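Local atomic coordinates of lipoprotein LpqN (Mycobacterium tuberculosis, PDB entry 6E5F), a protein that supports cell envelope biogenesis, may connect MmpL transporters with periplasmic proteins, and acts as a virulence factor required for intracellular survival. Residues I70-V75 / S126-D131; D91-L96 / I107-P112. One frame throughout, in Å; residues are numbered along the deposited sequence.

From the N terminus the chain leaves helix 61-66, enters strand 70-74 and, about 45 residues later, meets it again: strand 120-130 returns antiparallel to pair with it, closing the wide loop of interaction 1. Within that loop lies interaction 2, a local hairpin in which strand 93-96 turns back after nine residues to pair with strand 106-109. The next strand, 120-130, pairs with 106-109, so both contacts belong to one antiparallel sheet. They do not touch. Their centres are 30 Å apart on opposite sides of the chain's centre, and their nearest atoms are about 12 Å apart. Strand 120-130 therefore connects the two regions.

Interaction 1: residues I70-V75 / S126-D131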
loop_
_atom_site.group_PDB
_atom_site.type_symbol
_atom_site.label_atom_id
_atom_site.label_comp_id
_atom_site.label_asym_id
_atom_site.label_seq_id
_atom_site.Cartn_x
_atom_site.Cartn_y
_atom_site.Cartn_z
ATOM N N ILE A 70 -15.941 5.425 12.828
ATOM C CA ILE A 70 -14.621 4.815 12.767
ATOM C C ILE A 70 -13.588 5.898 13.016
ATOM O O ILE A 70 -13.587 6.934 12.341
ATOM C CB ILE A 70 -14.368 4.144 11.405
ATOM C CG1 ILE A 70 -15.382 3.021 11.169
ATOM C CG2 ILE A 70 -12.945 3.613 11.344
ATOM C CD1 ILE A 70 -15.360 2.449 9.763
ATOM N N GLN A 71 -12.712 5.658 13.980
ATOM C CA GLN A 71 -11.592 6.539 14.257
ATOM C C GLN A 71 -10.356 5.987 13.566
ATOM O O GLN A 71 -10.050 4.797 13.687
ATOM C CB GLN A 71 -11.356 6.617 15.762
ATOM C CG GLN A 71 -10.215 7.516 16.164
ATOM C CD GLN A 71 -9.971 7.475 17.650
ATOM O OE1 GLN A 71 -10.364 8.383 18.378
ATOM N NE2 GLN A 71 -9.323 6.413 18.114
ATOM N N GLU A 72 -9.658 6.848 12.834
ATOM C CA GLU A 72 -8.424 6.490 12.151
ATOM C C GLU A 72 -7.275 7.280 12.756
ATOM O O GLU A 72 -7.347 8.511 12.854
ATOM C CB GLU A 72 -8.516 6.798 10.655
ATOM C CG GLU A 72 -7.222 6.532 9.903
ATOM C CD GLU A 72 -7.312 6.892 8.436
ATOM O OE1 GLU A 72 -6.578 6.278 7.633
ATOM O OE2 GLU A 72 -8.113 7.782 8.090
ATOM N N THR A 73 -6.220 6.576 13.152
ATOM C CA THR A 73 -5.038 7.230 13.675
ATOM C C THR A 73 -3.801 6.667 12.987
ATOM O O THR A 73 -3.709 5.461 12.731
ATOM C CB THR A 73 -4.927 7.068 15.199
ATOM O OG1 THR A 73 -4.817 5.683 15.539
ATOM C CG2 THR A 73 -6.151 7.669 15.892
ATOM N N PRO A 74 -2.849 7.527 12.635
ATOM C CA PRO A 74 -1.627 7.031 11.992
ATOM C C PRO A 74 -0.807 6.216 12.977
ATOM O O PRO A 74 -0.798 6.482 14.179
ATOM C CB PRO A 74 -0.892 8.314 11.592
ATOM C CG PRO A 74 -1.352 9.322 12.570
ATOM C CD PRO A 74 -2.782 8.981 12.881
ATOM N N VAL A 75 -0.115 5.209 12.458
ATOM C CA VAL A 75 0.710 4.316 13.263
ATOM C C VAL A 75 2.146 4.420 12.778
ATOM O O VAL A 75 2.398 4.509 11.571
ATOM C CB VAL A 75 0.214 2.859 13.159
ATOM C CG1 VAL A 75 1.043 1.951 14.044
ATOM C CG2 VAL A 75 -1.261 2.773 13.509
ATOM N N SER A 126 -2.290 2.460 9.347
ATOM C CA SER A 126 -3.334 3.170 10.062
ATOM C C SER A 126 -3.996 2.221 11.050
ATOM O O SER A 126 -4.049 1.006 10.826
ATOM C CB SER A 126 -4.400 3.711 9.107
ATOM O OG SER A 126 -3.821 4.511 8.090
ATOM N N LYS A 127 -4.499 2.785 12.136
ATOM C CA LYS A 127 -5.218 2.050 13.166
ATOM C C LYS A 127 -6.664 2.514 13.115
ATOM O O LYS A 127 -6.937 3.711 13.259
ATOM C CB LYS A 127 -4.617 2.330 14.537
ATOM C CG LYS A 127 -5.296 1.594 15.683
ATOM C CD LYS A 127 -4.640 1.966 17.009
ATOM C CE LYS A 127 -5.198 1.166 18.165
ATOM N NZ LYS A 127 -4.543 1.553 19.448
ATOM N N LEU A 128 -7.578 1.574 12.891
ATOM C CA LEU A 128 -9.002 1.866 12.819
ATOM C C LEU A 128 -9.692 1.243 14.021
ATOM O O LEU A 128 -9.504 0.057 14.305
ATOM C CB LEU A 128 -9.603 1.296 11.532
ATOM C CG LEU A 128 -8.928 1.743 10.236
ATOM C CD1 LEU A 128 -9.674 1.177 9.031
ATOM C CD2 LEU A 128 -8.847 3.253 10.147
ATOM N N THR A 129 -10.472 2.047 14.736
ATOM C CA THR A 129 -11.255 1.564 15.863
ATOM C C THR A 129 -12.693 2.025 15.698
ATOM O O THR A 129 -12.990 2.970 14.964
ATOM C CB THR A 129 -10.696 2.068 17.201
ATOM O OG1 THR A 129 -10.585 3.494 17.169
ATOM C CG2 THR A 129 -9.330 1.456 17.472
ATOM N N GLY A 130 -13.590 1.337 16.395
ATOM C CA GLY A 130 -14.993 1.686 16.364
ATOM C C GLY A 130 -15.808 0.695 15.562
ATOM O O GLY A 130 -15.623 -0.521 15.683
ATOM N N ASP A 131 -16.711 1.211 14.730
ATOM C CA ASP A 131 -17.641 0.375 13.968
ATOM C C ASP A 131 -16.985 -0.039 12.649
ATOM O O ASP A 131 -17.397 0.354 11.560
ATOM C CB ASP A 131 -18.941 1.131 13.730
ATOM C CG ASP A 131 -20.044 0.246 13.190
ATOM O OD1 ASP A 131 -19.928 -0.991 13.311
ATOM O OD2 ASP A 131 -21.023 0.790 12.638
HETATM O O HOH W 1 -7.883 4.563 15.916
#
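Gln71 and Thr129 face each other as an antiparallel hydrogen-bonded pair: Gln71 N donates to Thr129 O at 2.9 Å (158° at the hydrogen), and Thr129 N returns a bond to Gln71 O at 3.0 Å. Thr73 and Lys127 repeat this two-bond pattern, with Lys127 N to Thr73 O at 2.9 Å. Between these pairs, at the non-hydrogen-bonded position, Glu72 and Leu128 run side by side on the other face of the sheet. The CG of Leu128 stands beside the backbone N (chi1 -55°), and its CD2 branch lies 3.6 Å from Glu72 CB. Farther along that face Ile70 adds a looser apolar contact, its CG2 4.1 Å from Leu128 CB. The weak Ser126 OG to Glu72 OE1 link is doubtful, because Ser126 has a second conformer and its proton another acceptor within reach.

On the face of Gln71 and Lys127 a water bridges side chain to backbone, accepting from Gln71 NE2 at 3.2 Å and donating to Lys127 O at 2.9 Å. That carbonyl thus serves both the water and Thr73 N.

In the second shell Ile65 of helix 61-66 packs on Ile70, Glu72 and Leu128. On the far side of 126-130, Ser126 and Leu128 bond through their backbones to Val198 and Val196. This is an antiparallel sheet extended by a short strand, with a helix over one face, in a protein assigned to the Mog1p/PsbP clan.

Interaction 2: residues D91-L96 / I107-P112; sequences DDWRLL and IVYTQP
Trp93 and Tyr109 form a non-hydrogen-bonded antiparallel pair whose side chains lie on the same face of the hairpin, and here the contact is tight. Tyr109 CB sits 4.0 Å from the centroid of the Trp93 six-membered ring and only 4° off its normal, a CH-pi contact, while Tyr109 CD1 lies over that same indole toward the rim. The opposite face of the indole takes Ile107 CD1, 3.6 Å from Trp93 CE3. The indole is thus clasped between two residues of one strand, and Thr212, Leu213 and Ala216 of helix 210-223 also pack on it.

Arg94 and Val108 supply the hydrogen-bonded pair (Arg94 N to Val108 O, 2.9 Å), with side chains on the other face. There Arg94 CG, held between the backbone N and the carbonyl carbon (chi1 82°), comes to 3.3 Å from Val108 CG1, and the same methyl lies over one face of the guanidinium, toward its rim.

Toward the solvent side the fit loosens. Asp92 and Gln111 are both exposed, and their nearest side-chain atoms, Asp92 OD2 and Gln111 OE1, stay 3.8 Å apart. The backbone is nevertheless secured: Asp92 O accepts Thr110 N at 2.9 Å, nearly straight on. Thr110 OG1 also approaches Asp92 O, from above the carbonyl plane, but at 2.5 Å this is too short to take at face value.

The chemistry divides accordingly: apolar and aromatic packing joins Trp93, Ile107 and Tyr109, with helix 210-223 against Trp93 and Tyr109, whereas at the exposed end the Thr110 N to Asp92 O bond carries the pairing beyond the strands.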
loop_
_atom_site.group_PDB
_atom_site.type_symbol
_atom_site.label_atom_id
_atom_site.label_comp_id
_atom_site.label_asym_id
_atom_site.label_seq_id
_atom_site.Cartn_x
_atom_site.Cartn_y
_atom_site.Cartn_z
ATOM N N ASP A 91 17.315 -6.473 -3.012
ATOM C CA ASP A 91 18.624 -6.073 -3.507
ATOM C C ASP A 91 18.481 -4.923 -4.495
ATOM O O ASP A 91 17.535 -4.874 -5.286
ATOM C CB ASP A 91 19.313 -7.258 -4.178
ATOM C CG ASP A 91 19.710 -8.336 -3.189
ATOM O OD1 ASP A 91 20.014 -7.993 -2.027
ATOM O OD2 ASP A 91 19.720 -9.524 -3.573
ATOM N N ASP A 92 19.427 -3.987 -4.434
ATOM C CA ASP A 92 19.461 -2.770 -5.243
ATOM C C ASP A 92 18.426 -1.739 -4.808
ATOM O O ASP A 92 18.322 -0.682 -5.444
ATOM C CB ASP A 92 19.341 -3.039 -6.749
ATOM C CG ASP A 92 20.512 -3.837 -7.294
ATOM O OD1 ASP A 92 21.608 -3.765 -6.699
ATOM O OD2 ASP A 92 20.336 -4.533 -8.316
ATOM N N TRP A 93 17.654 -2.005 -3.759
ATOM C CA TRP A 93 16.774 -1.018 -3.155
ATOM C C TRP A 93 17.366 -0.572 -1.825
ATOM O O TRP A 93 18.133 -1.304 -1.193
ATOM C CB TRP A 93 15.380 -1.601 -2.908
ATOM C CG TRP A 93 14.616 -1.914 -4.160
ATOM C CD1 TRP A 93 14.891 -2.899 -5.064
ATOM C CD2 TRP A 93 13.444 -1.244 -4.641
ATOM N NE1 TRP A 93 13.968 -2.880 -6.079
ATOM C CE2 TRP A 93 13.068 -1.874 -5.844
ATOM C CE3 TRP A 93 12.678 -0.174 -4.174
ATOM C CZ2 TRP A 93 11.962 -1.470 -6.581
ATOM C CZ3 TRP A 93 11.581 0.228 -4.907
ATOM C CH2 TRP A 93 11.231 -0.419 -6.100
ATOM N N ARG A 94 17.015 0.639 -1.408
ATOM C CA ARG A 94 17.460 1.165 -0.125
ATOM C C ARG A 94 16.254 1.532 0.729
ATOM O O ARG A 94 15.200 1.922 0.219
ATOM C CB ARG A 94 18.402 2.374 -0.289
ATOM C CG ARG A 94 17.730 3.729 -0.513
ATOM C CD ARG A 94 18.669 4.877 -0.134
ATOM N NE ARG A 94 17.939 6.107 0.170
ATOM C CZ ARG A 94 17.752 7.115 -0.680
ATOM N NH1 ARG A 94 18.244 7.064 -1.912
ATOM N NH2 ARG A 94 17.070 8.183 -0.292
ATOM N N LEU A 95 16.432 1.411 2.040
ATOM C CA LEU A 95 15.358 1.675 2.985
ATOM C C LEU A 95 15.104 3.173 3.100
ATOM O O LEU A 95 16.037 3.977 3.179
ATOM C CB LEU A 95 15.752 1.120 4.355
ATOM C CG LEU A 95 14.687 1.034 5.445
ATOM C CD1 LEU A 95 13.468 0.270 4.964
ATOM C CD2 LEU A 95 15.277 0.369 6.682
ATOM N N LEU A 96 13.817 3.548 3.107
ATOM C CA LEU A 96 13.416 4.928 3.344
ATOM C C LEU A 96 12.923 5.060 4.774
ATOM O O LEU A 96 12.055 4.281 5.190
ATOM C CB LEU A 96 12.288 5.317 2.393
ATOM C CG LEU A 96 12.620 5.440 0.904
ATOM C CD1 LEU A 96 11.365 5.790 0.120
ATOM C CD2 LEU A 96 13.703 6.475 0.670
ATOM N N ILE A 107 10.798 1.835 0.446
ATOM C CA ILE A 107 12.020 1.489 -0.259
ATOM C C ILE A 107 12.052 2.266 -1.565
ATOM O O ILE A 107 11.008 2.546 -2.166
ATOM C CB ILE A 107 12.137 -0.029 -0.518
ATOM C CG1 ILE A 107 10.882 -0.551 -1.219
ATOM C CG2 ILE A 107 12.375 -0.771 0.787
ATOM C CD1 ILE A 107 10.973 -2.004 -1.645
ATOM N N VAL A 108 13.259 2.613 -1.997
ATOM C CA VAL A 108 13.484 3.300 -3.262
ATOM C C VAL A 108 14.564 2.548 -4.025
ATOM O O VAL A 108 15.513 2.027 -3.429
ATOM C CB VAL A 108 13.873 4.778 -3.052
ATOM C CG1 VAL A 108 15.141 4.895 -2.218
ATOM C CG2 VAL A 108 14.051 5.476 -4.389
ATOM N N TYR A 109 14.409 2.475 -5.345
ATOM C CA TYR A 109 15.365 1.775 -6.193
ATOM C C TYR A 109 16.611 2.633 -6.383
ATOM O O TYR A 109 16.513 3.829 -6.674
ATOM C CB TYR A 109 14.714 1.475 -7.543
ATOM C CG TYR A 109 15.513 0.557 -8.439
ATOM C CD1 TYR A 109 15.854 -0.722 -8.025
ATOM C CD2 TYR A 109 15.903 0.961 -9.709
ATOM C CE1 TYR A 109 16.578 -1.569 -8.841
ATOM C CE2 TYR A 109 16.624 0.121 -10.534
ATOM C CZ TYR A 109 16.958 -1.144 -10.095
ATOM O OH TYR A 109 17.677 -1.985 -10.913
ATOM N N THR A 110 17.783 2.018 -6.224
ATOM C CA THR A 110 19.047 2.746 -6.209
ATOM C C THR A 110 19.680 2.903 -7.586
ATOM O O THR A 110 20.763 3.490 -7.686
ATOM C CB THR A 110 20.050 2.053 -5.274
ATOM O OG1 THR A 110 20.376 0.756 -5.793
ATOM C CG2 THR A 110 19.472 1.911 -3.877
ATOM N N GLN A 111 19.051 2.395 -8.642
ATOM C CA GLN A 111 19.565 2.527 -10.006
ATOM C C GLN A 111 18.462 3.017 -10.934
ATOM O O GLN A 111 18.154 2.385 -11.950
ATOM C CB GLN A 111 20.147 1.199 -10.486
ATOM C CG GLN A 111 21.474 0.852 -9.830
ATOM C CD GLN A 111 21.770 -0.634 -9.850
ATOM O OE1 GLN A 111 21.007 -1.425 -10.403
ATOM N NE2 GLN A 111 22.884 -1.021 -9.238
ATOM N N PRO A 112 17.854 4.157 -10.621
ATOM C CA PRO A 112 16.753 4.659 -11.448
ATOM C C PRO A 112 17.249 5.267 -12.748
ATOM O O PRO A 112 18.344 5.830 -12.831
ATOM C CB PRO A 112 16.127 5.743 -10.561
ATOM C CG PRO A 112 17.277 6.268 -9.779
ATOM C CD PRO A 112 18.175 5.080 -9.516
#